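Dicer Related Helicase (Caenorhabditis elegans, PDB 6M6Q) probably hydrolyses ATP as an RNA helicase of the RLR subfamily linked to RNA interference, this chain being its N-terminal domain. Local coordinates at residues I215-H226 against W260-A271. Sequence-based numbering, arbitrary orientation.
Sequences ILAFEVFNKGNH and WSLHKTLTMFLA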
ATOM      1  N   ILE B 215      10.635  -7.109  27.254  1.00 63.50           N
ATOM      2  CA  ILE B 215      10.431  -5.688  26.824  1.00 60.95           C
ATOM      3  C   ILE B 215       9.127  -5.613  26.015  1.00 57.67           C
ATOM      4  O   ILE B 215       8.311  -4.736  26.328  1.00 55.50           O
ATOM      5  CB  ILE B 215      11.659  -5.133  26.056  1.00 63.22           C
ATOM      6  CG1 ILE B 215      12.841  -4.873  26.997  1.00 58.80           C
ATOM      7  CG2 ILE B 215      11.308  -3.873  25.268  1.00 64.98           C
ATOM      8  CD1 ILE B 215      14.209  -5.058  26.351  1.00 64.90           C
ATOM      9  N   LEU B 216       8.891  -6.570  25.101  1.00 54.17           N
ATOM     10  CA  LEU B 216       7.685  -6.578  24.222  1.00 50.17           C
ATOM     11  C   LEU B 216       6.429  -6.674  25.076  1.00 47.90           C
ATOM     12  O   LEU B 216       5.536  -5.864  24.856  1.00 51.47           O
ATOM     13  CB  LEU B 216       7.758  -7.725  23.217  1.00 50.37           C
ATOM     14  CG  LEU B 216       8.719  -7.499  22.053  1.00 57.73           C
ATOM     15  CD1 LEU B 216       8.782  -8.725  21.151  1.00 59.86           C
ATOM     16  CD2 LEU B 216       8.326  -6.262  21.258  1.00 56.93           C
ATOM     17  N   ALA B 217       6.397  -7.600  26.045  1.00 53.77           N
ATOM     18  CA  ALA B 217       5.241  -7.852  26.944  1.00 50.63           C
ATOM     19  C   ALA B 217       4.884  -6.570  27.703  1.00 51.34           C
ATOM     20  O   ALA B 217       3.683  -6.251  27.816  1.00 52.52           O
ATOM     21  CB  ALA B 217       5.550  -8.975  27.895  1.00 51.83           C
ATOM     22  N   PHE B 218       5.887  -5.836  28.170  1.00 50.73           N
ATOM     23  CA  PHE B 218       5.687  -4.643  29.026  1.00 56.00           C
ATOM     24  C   PHE B 218       5.166  -3.470  28.182  1.00 59.07           C
ATOM     25  O   PHE B 218       4.194  -2.804  28.628  1.00 49.31           O
ATOM     26  CB  PHE B 218       6.971  -4.269  29.763  1.00 61.42           C
ATOM     27  CG  PHE B 218       6.854  -2.968  30.504  1.00 62.66           C
ATOM     28  CD1 PHE B 218       6.110  -2.884  31.674  1.00 71.37           C
ATOM     29  CD2 PHE B 218       7.372  -1.804  29.962  1.00 62.96           C
ATOM     30  CE1 PHE B 218       5.914  -1.664  32.303  1.00 77.40           C
ATOM     31  CE2 PHE B 218       7.207  -0.591  30.610  1.00 73.54           C
ATOM     32  CZ  PHE B 218       6.477  -0.524  31.780  1.00 75.95           C
ATOM     33  N   GLU B 219       5.822  -3.188  27.042  1.00 61.79           N
ATOM     34  CA  GLU B 219       5.525  -2.010  26.179  1.00 57.96           C
ATOM     35  C   GLU B 219       4.177  -2.223  25.490  1.00 54.43           C
ATOM     36  O   GLU B 219       3.504  -1.210  25.228  1.00 52.61           O
ATOM     37  CB  GLU B 219       6.622  -1.754  25.139  1.00 59.13           C
ATOM     38  CG  GLU B 219       8.003  -1.520  25.725  1.00 62.05           C
ATOM     39  CD  GLU B 219       8.217  -0.197  26.442  1.00 69.46           C
ATOM     40  OE1 GLU B 219       7.366   0.179  27.269  1.00 70.57           O
ATOM     41  OE2 GLU B 219       9.278   0.429  26.215  1.00 81.67           O
ATOM     42  N   VAL B 220       3.747  -3.481  25.300  1.00 49.41           N
ATOM     43  CA  VAL B 220       2.423  -3.793  24.686  1.00 51.78           C
ATOM     44  C   VAL B 220       1.290  -3.777  25.738  1.00 51.34           C
ATOM     45  O   VAL B 220       0.254  -3.201  25.423  1.00 52.71           O
ATOM     46  CB  VAL B 220       2.462  -5.095  23.888  1.00 54.96           C
ATOM     47  CG1 VAL B 220       1.064  -5.647  23.671  1.00 58.57           C
ATOM     48  CG2 VAL B 220       3.179  -4.894  22.551  1.00 59.65           C
ATOM     49  N   PHE B 221       1.469  -4.347  26.937  1.00 54.76           N
ATOM     50  CA  PHE B 221       0.352  -4.539  27.907  1.00 52.52           C
ATOM     51  C   PHE B 221       0.435  -3.557  29.089  1.00 54.97           C
ATOM     52  O   PHE B 221      -0.609  -3.212  29.618  1.00 59.81           O
ATOM     53  CB  PHE B 221       0.301  -5.980  28.413  1.00 52.28           C
ATOM     54  CG  PHE B 221       0.034  -7.008  27.349  1.00 51.46           C
ATOM     55  CD1 PHE B 221      -1.244  -7.220  26.858  1.00 50.36           C
ATOM     56  CD2 PHE B 221       1.075  -7.766  26.826  1.00 58.32           C
ATOM     57  CE1 PHE B 221      -1.468  -8.156  25.858  1.00 51.94           C
ATOM     58  CE2 PHE B 221       0.845  -8.712  25.832  1.00 53.74           C
ATOM     59  CZ  PHE B 221      -0.422  -8.899  25.346  1.00 48.30           C
ATOM     60  N   ASN B 222       1.624  -3.208  29.574  1.00 62.74           N
ATOM     61  CA  ASN B 222       1.743  -2.564  30.910  1.00 62.27           C
ATOM     62  C   ASN B 222       2.141  -1.092  30.781  1.00 60.62           C
ATOM     63  O   ASN B 222       1.976  -0.372  31.782  1.00 62.95           O
ATOM     64  CB  ASN B 222       2.647  -3.377  31.835  1.00 67.97           C
ATOM     65  CG  ASN B 222       2.020  -4.708  32.190  1.00 67.37           C
ATOM     66  OD1 ASN B 222       2.675  -5.747  32.142  1.00 72.01           O
ATOM     67  ND2 ASN B 222       0.724  -4.690  32.463  1.00 66.16           N
ATOM     68  N   LYS B 223       2.610  -0.635  29.616  1.00 60.84           N
ATOM     69  CA  LYS B 223       2.860   0.820  29.390  1.00 60.08           C
ATOM     70  C   LYS B 223       1.526   1.522  29.123  1.00 52.75           C
ATOM     71  O   LYS B 223       0.879   1.193  28.124  1.00 46.28           O
ATOM     72  CB  LYS B 223       3.851   1.071  28.257  1.00 62.96           C
ATOM     73  CG  LYS B 223       4.400   2.484  28.204  1.00 64.46           C
ATOM     74  CD  LYS B 223       5.659   2.658  29.049  1.00 71.50           C
ATOM     75  CE  LYS B 223       6.010   4.111  29.298  1.00 73.83           C
ATOM     76  NZ  LYS B 223       7.023   4.597  28.330  1.00 74.97           N
ATOM     77  N   GLY B 224       1.142   2.440  30.015  1.00 55.66           N
ATOM     78  CA  GLY B 224      -0.183   3.082  30.064  1.00 57.02           C
ATOM     79  C   GLY B 224      -0.485   3.918  28.827  1.00 63.50           C
ATOM     80  O   GLY B 224      -1.652   3.983  28.458  1.00 62.06           O
ATOM     81  N   ASN B 225       0.514   4.586  28.233  1.00 66.70           N
ATOM     82  CA  ASN B 225       0.283   5.490  27.069  1.00 60.84           C
ATOM     83  C   ASN B 225       0.442   4.703  25.751  1.00 58.85           C
ATOM     84  O   ASN B 225       0.341   5.320  24.696  1.00 51.28           O
ATOM     85  CB  ASN B 225       1.129   6.768  27.138  1.00 60.80           C
ATOM     86  CG  ASN B 225       2.610   6.551  27.386  1.00 60.11           C
ATOM     87  OD1 ASN B 225       3.154   5.476  27.121  1.00 66.65           O
ATOM     88  ND2 ASN B 225       3.281   7.591  27.861  1.00 53.74           N
ATOM     89  N   HIS B 226       0.639   3.386  25.814  1.00 60.07           N
ATOM     90  CA  HIS B 226       0.594   2.471  24.638  1.00 62.02           C
ATOM     91  C   HIS B 226      -0.756   1.748  24.605  1.00 64.09           C
ATOM     92  O   HIS B 226      -0.841   0.662  23.974  1.00 52.69           O
ATOM     93  CB  HIS B 226       1.756   1.488  24.688  1.00 58.63           C
ATOM     94  CG  HIS B 226       3.085   2.130  24.533  1.00 57.91           C
ATOM     95  ND1 HIS B 226       4.237   1.385  24.456  1.00 54.23           N
ATOM     96  CD2 HIS B 226       3.450   3.421  24.352  1.00 61.27           C
ATOM     97  CE1 HIS B 226       5.267   2.185  24.295  1.00 63.28           C
ATOM     98  NE2 HIS B 226       4.811   3.442  24.224  1.00 67.44           N
ATOM     99  N   TRP B 260      -6.425  -9.871  20.536  1.00 71.24           N
ATOM    100  CA  TRP B 260      -5.346  -9.013  19.978  1.00 67.36           C
ATOM    101  C   TRP B 260      -5.961  -7.857  19.192  1.00 63.71           C
ATOM    102  O   TRP B 260      -7.175  -7.884  18.973  1.00 73.80           O
ATOM    103  CB  TRP B 260      -4.431  -9.852  19.105  1.00 68.25           C
ATOM    104  CG  TRP B 260      -3.082  -9.260  18.864  1.00 69.88           C
ATOM    105  CD1 TRP B 260      -2.652  -8.679  17.711  1.00 68.91           C
ATOM    106  CD2 TRP B 260      -1.952  -9.257  19.763  1.00 74.13           C
ATOM    107  NE1 TRP B 260      -1.347  -8.302  17.828  1.00 67.30           N
ATOM    108  CE2 TRP B 260      -0.886  -8.646  19.068  1.00 71.11           C
ATOM    109  CE3 TRP B 260      -1.727  -9.712  21.073  1.00 66.77           C
ATOM    110  CZ2 TRP B 260       0.373  -8.467  19.641  1.00 66.82           C
ATOM    111  CZ3 TRP B 260      -0.478  -9.545  21.631  1.00 64.89           C
ATOM    112  CH2 TRP B 260       0.557  -8.935  20.921  1.00 63.19           C
ATOM    113  N   SER B 261      -5.155  -6.857  18.835  1.00 60.67           N
ATOM    114  CA  SER B 261      -5.577  -5.657  18.056  1.00 59.73           C
ATOM    115  C   SER B 261      -4.467  -5.252  17.081  1.00 65.05           C
ATOM    116  O   SER B 261      -3.316  -5.710  17.256  1.00 62.59           O
ATOM    117  CB  SER B 261      -5.940  -4.517  18.959  1.00 57.01           C
ATOM    118  OG  SER B 261      -4.796  -4.001  19.624  1.00 57.99           O
ATOM    119  N   LEU B 262      -4.799  -4.431  16.087  1.00 60.49           N
ATOM    120  CA  LEU B 262      -3.827  -3.943  15.084  1.00 57.85           C
ATOM    121  C   LEU B 262      -2.842  -2.997  15.776  1.00 65.51           C
ATOM    122  O   LEU B 262      -1.660  -2.952  15.340  1.00 63.47           O
ATOM    123  CB  LEU B 262      -4.567  -3.245  13.951  1.00 56.31           C
ATOM    124  CG  LEU B 262      -5.442  -4.146  13.096  1.00 54.37           C
ATOM    125  CD1 LEU B 262      -6.284  -3.316  12.164  1.00 57.00           C
ATOM    126  CD2 LEU B 262      -4.607  -5.136  12.317  1.00 53.35           C
ATOM    127  N   HIS B 263      -3.295  -2.318  16.839  1.00 58.02           N
ATOM    128  CA  HIS B 263      -2.474  -1.386  17.643  1.00 57.36           C
ATOM    129  C   HIS B 263      -1.438  -2.180  18.422  1.00 56.91           C
ATOM    130  O   HIS B 263      -0.273  -1.724  18.494  1.00 64.17           O
ATOM    131  CB  HIS B 263      -3.323  -0.515  18.573  1.00 58.15           C
ATOM    132  CG  HIS B 263      -2.494   0.391  19.424  1.00 62.97           C
ATOM    133  ND1 HIS B 263      -1.665   1.362  18.884  1.00 63.39           N
ATOM    134  CD2 HIS B 263      -2.362   0.488  20.764  1.00 66.06           C
ATOM    135  CE1 HIS B 263      -1.079   2.022  19.857  1.00 70.18           C
ATOM    136  NE2 HIS B 263      -1.481   1.501  21.017  1.00 69.94           N
ATOM    137  N   LYS B 264      -1.806  -3.365  18.893  1.00 49.85           N
ATOM    138  CA  LYS B 264      -0.880  -4.237  19.641  1.00 52.35           C
ATOM    139  C   LYS B 264       0.242  -4.715  18.713  1.00 46.93           C
ATOM    140  O   LYS B 264       1.389  -4.738  19.171  1.00 52.49           O
ATOM    141  CB  LYS B 264      -1.630  -5.382  20.312  1.00 53.72           C
ATOM    142  CG  LYS B 264      -2.213  -5.009  21.664  1.00 57.62           C
ATOM    143  CD  LYS B 264      -2.793  -6.159  22.434  1.00 59.26           C
ATOM    144  CE  LYS B 264      -3.305  -5.731  23.786  1.00 56.81           C
ATOM    145  NZ  LYS B 264      -4.368  -4.713  23.655  1.00 63.64           N
ATOM    146  N   THR B 265      -0.066  -4.999  17.450  1.00 46.27           N
ATOM    147  CA  THR B 265       0.924  -5.465  16.441  1.00 52.78           C
ATOM    148  C   THR B 265       1.942  -4.339  16.197  1.00 58.07           C
ATOM    149  O   THR B 265       3.153  -4.615  16.235  1.00 60.44           O
ATOM    150  CB  THR B 265       0.258  -5.895  15.125  1.00 55.00           C
ATOM    151  OG1 THR B 265      -0.746  -6.881  15.373  1.00 55.14           O
ATOM    152  CG2 THR B 265       1.255  -6.460  14.132  1.00 53.07           C
ATOM    153  N   LEU B 266       1.469  -3.109  16.002  1.00 58.19           N
ATOM    154  CA  LEU B 266       2.340  -1.943  15.713  1.00 57.93           C
ATOM    155  C   LEU B 266       3.199  -1.625  16.943  1.00 62.26           C
ATOM    156  O   LEU B 266       4.405  -1.278  16.754  1.00 57.07           O
ATOM    157  CB  LEU B 266       1.476  -0.746  15.300  1.00 53.38           C
ATOM    158  CG  LEU B 266       0.694  -0.931  13.999  1.00 47.76           C
ATOM    159  CD1 LEU B 266       0.062   0.372  13.566  1.00 47.86           C
ATOM    160  CD2 LEU B 266       1.574  -1.493  12.894  1.00 43.69           C
ATOM    161  N   THR B 267       2.640  -1.799  18.145  1.00 56.82           N
ATOM    162  CA  THR B 267       3.312  -1.462  19.419  1.00 54.65           C
ATOM    163  C   THR B 267       4.478  -2.420  19.644  1.00 51.51           C
ATOM    164  O   THR B 267       5.462  -1.977  20.237  1.00 59.65           O
ATOM    165  CB  THR B 267       2.310  -1.429  20.572  1.00 61.76           C
ATOM    166  OG1 THR B 267       1.345  -0.434  20.235  1.00 63.51           O
ATOM    167  CG2 THR B 267       2.930  -1.082  21.904  1.00 63.76           C
ATOM    168  N   MET B 268       4.425  -3.630  19.079  1.00 50.96           N
ATOM    169  CA  MET B 268       5.556  -4.608  19.124  1.00 57.21           C
ATOM    170  C   MET B 268       6.746  -4.072  18.315  1.00 57.62           C
ATOM    171  O   MET B 268       7.866  -4.093  18.842  1.00 59.79           O
ATOM    172  CB  MET B 268       5.170  -5.978  18.570  1.00 56.62           C
ATOM    173  CG  MET B 268       4.355  -6.795  19.508  1.00 61.87           C
ATOM    174  SD  MET B 268       3.999  -8.394  18.783  1.00 81.01           S
ATOM    175  CE  MET B 268       5.378  -9.353  19.386  1.00 78.57           C
ATOM    176  N   PHE B 269       6.523  -3.622  17.082  1.00 62.19           N
ATOM    177  CA  PHE B 269       7.577  -3.049  16.202  1.00 58.18           C
ATOM    178  C   PHE B 269       8.091  -1.734  16.798  1.00 53.22           C
ATOM    179  O   PHE B 269       9.285  -1.483  16.685  1.00 54.89           O
ATOM    180  CB  PHE B 269       7.050  -2.865  14.779  1.00 57.48           C
ATOM    181  CG  PHE B 269       6.950  -4.156  14.014  1.00 48.93           C
ATOM    182  CD1 PHE B 269       5.816  -4.945  14.112  1.00 50.64           C
ATOM    183  CD2 PHE B 269       8.018  -4.617  13.258  1.00 43.24           C
ATOM    184  CE1 PHE B 269       5.731  -6.151  13.437  1.00 52.14           C
ATOM    185  CE2 PHE B 269       7.940  -5.830  12.596  1.00 47.71           C
ATOM    186  CZ  PHE B 269       6.792  -6.592  12.677  1.00 53.10           C
ATOM    187  N   LEU B 270       7.216  -0.972  17.463  1.00 49.18           N
ATOM    188  CA  LEU B 270       7.571   0.279  18.178  1.00 47.27           C
ATOM    189  C   LEU B 270       8.557  -0.057  19.291  1.00 50.54           C
ATOM    190  O   LEU B 270       9.559   0.627  19.396  1.00 54.01           O
ATOM    191  CB  LEU B 270       6.299   0.934  18.734  1.00 45.25           C
ATOM    192  CG  LEU B 270       6.433   2.360  19.274  1.00 46.03           C
ATOM    193  CD1 LEU B 270       6.544   3.353  18.148  1.00 55.80           C
ATOM    194  CD2 LEU B 270       5.250   2.740  20.145  1.00 44.00           C
ATOM    195  N   ALA B 271       8.291  -1.118  20.047  1.00 55.22           N
ATOM    196  CA  ALA B 271       9.004  -1.479  21.296  1.00 50.98           C
ATOM    197  C   ALA B 271      10.414  -1.992  20.984  1.00 50.05           C
ATOM    198  O   ALA B 271      11.223  -1.986  21.894  1.00 50.36           O
ATOM    199  CB  ALA B 271       8.212  -2.516  22.049  1.00 53.12           C
TER
HETATM  200  O   HOH W   1      10.837  -0.316  23.993  1.00 72.89           O
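Trp260 meets Phe221 at the far end of its indole, CZ3 against the phenyl CZ at 3.8 Å, the side chains crossing at about a right angle. The indole is held by the first turn of helix 262-271: NE1 donates to Thr265 OG1 in the ring plane, and Lys264 CB lies over one face. Ser261 is the N-cap, its OG accepting from Lys264 N. His263 turns a ring edge to the loop after helix 210-221, where NE2 gives a weak, bent hydrogen bond (133°) to His226 O. Lys264 runs its aliphatic chain across Val220, CG to CG1, and on to Phe221 CE1, 3.7 Å from Lys264 CE. This is a helix-helix packing inside the all-helical N-terminal domain: the axes of 215-221 and 262-271 pass 9.0 Å apart, with 131° between their N-to-C directions, and helix 196-204 touches Leu216, Trp260 and Met268. Thr267 OG1 bonds back to His263 O; chi1 of -60° puts OG1 beside the backbone N and CG2 anti to it, which brings the methyl to Glu219 O and, obliquely, to His226 ND1. The His226 ring donates from ND1 to Glu219 O at 2.8 Å, tying the loop to its helix. Met268 CE lies 3.9 Å from Leu216 CD1, and its CG sits against Val220 CG2. Leu270 CD2 lies over one face of the His226 ring, opposite Lys223 CG. A leucine in place of His226 would probably leave Glu219 O without this donor. Ala271 CB packs on Glu219 CB at 3.6 Å, while one water donates to both Ala271 O and Glu219 OE2.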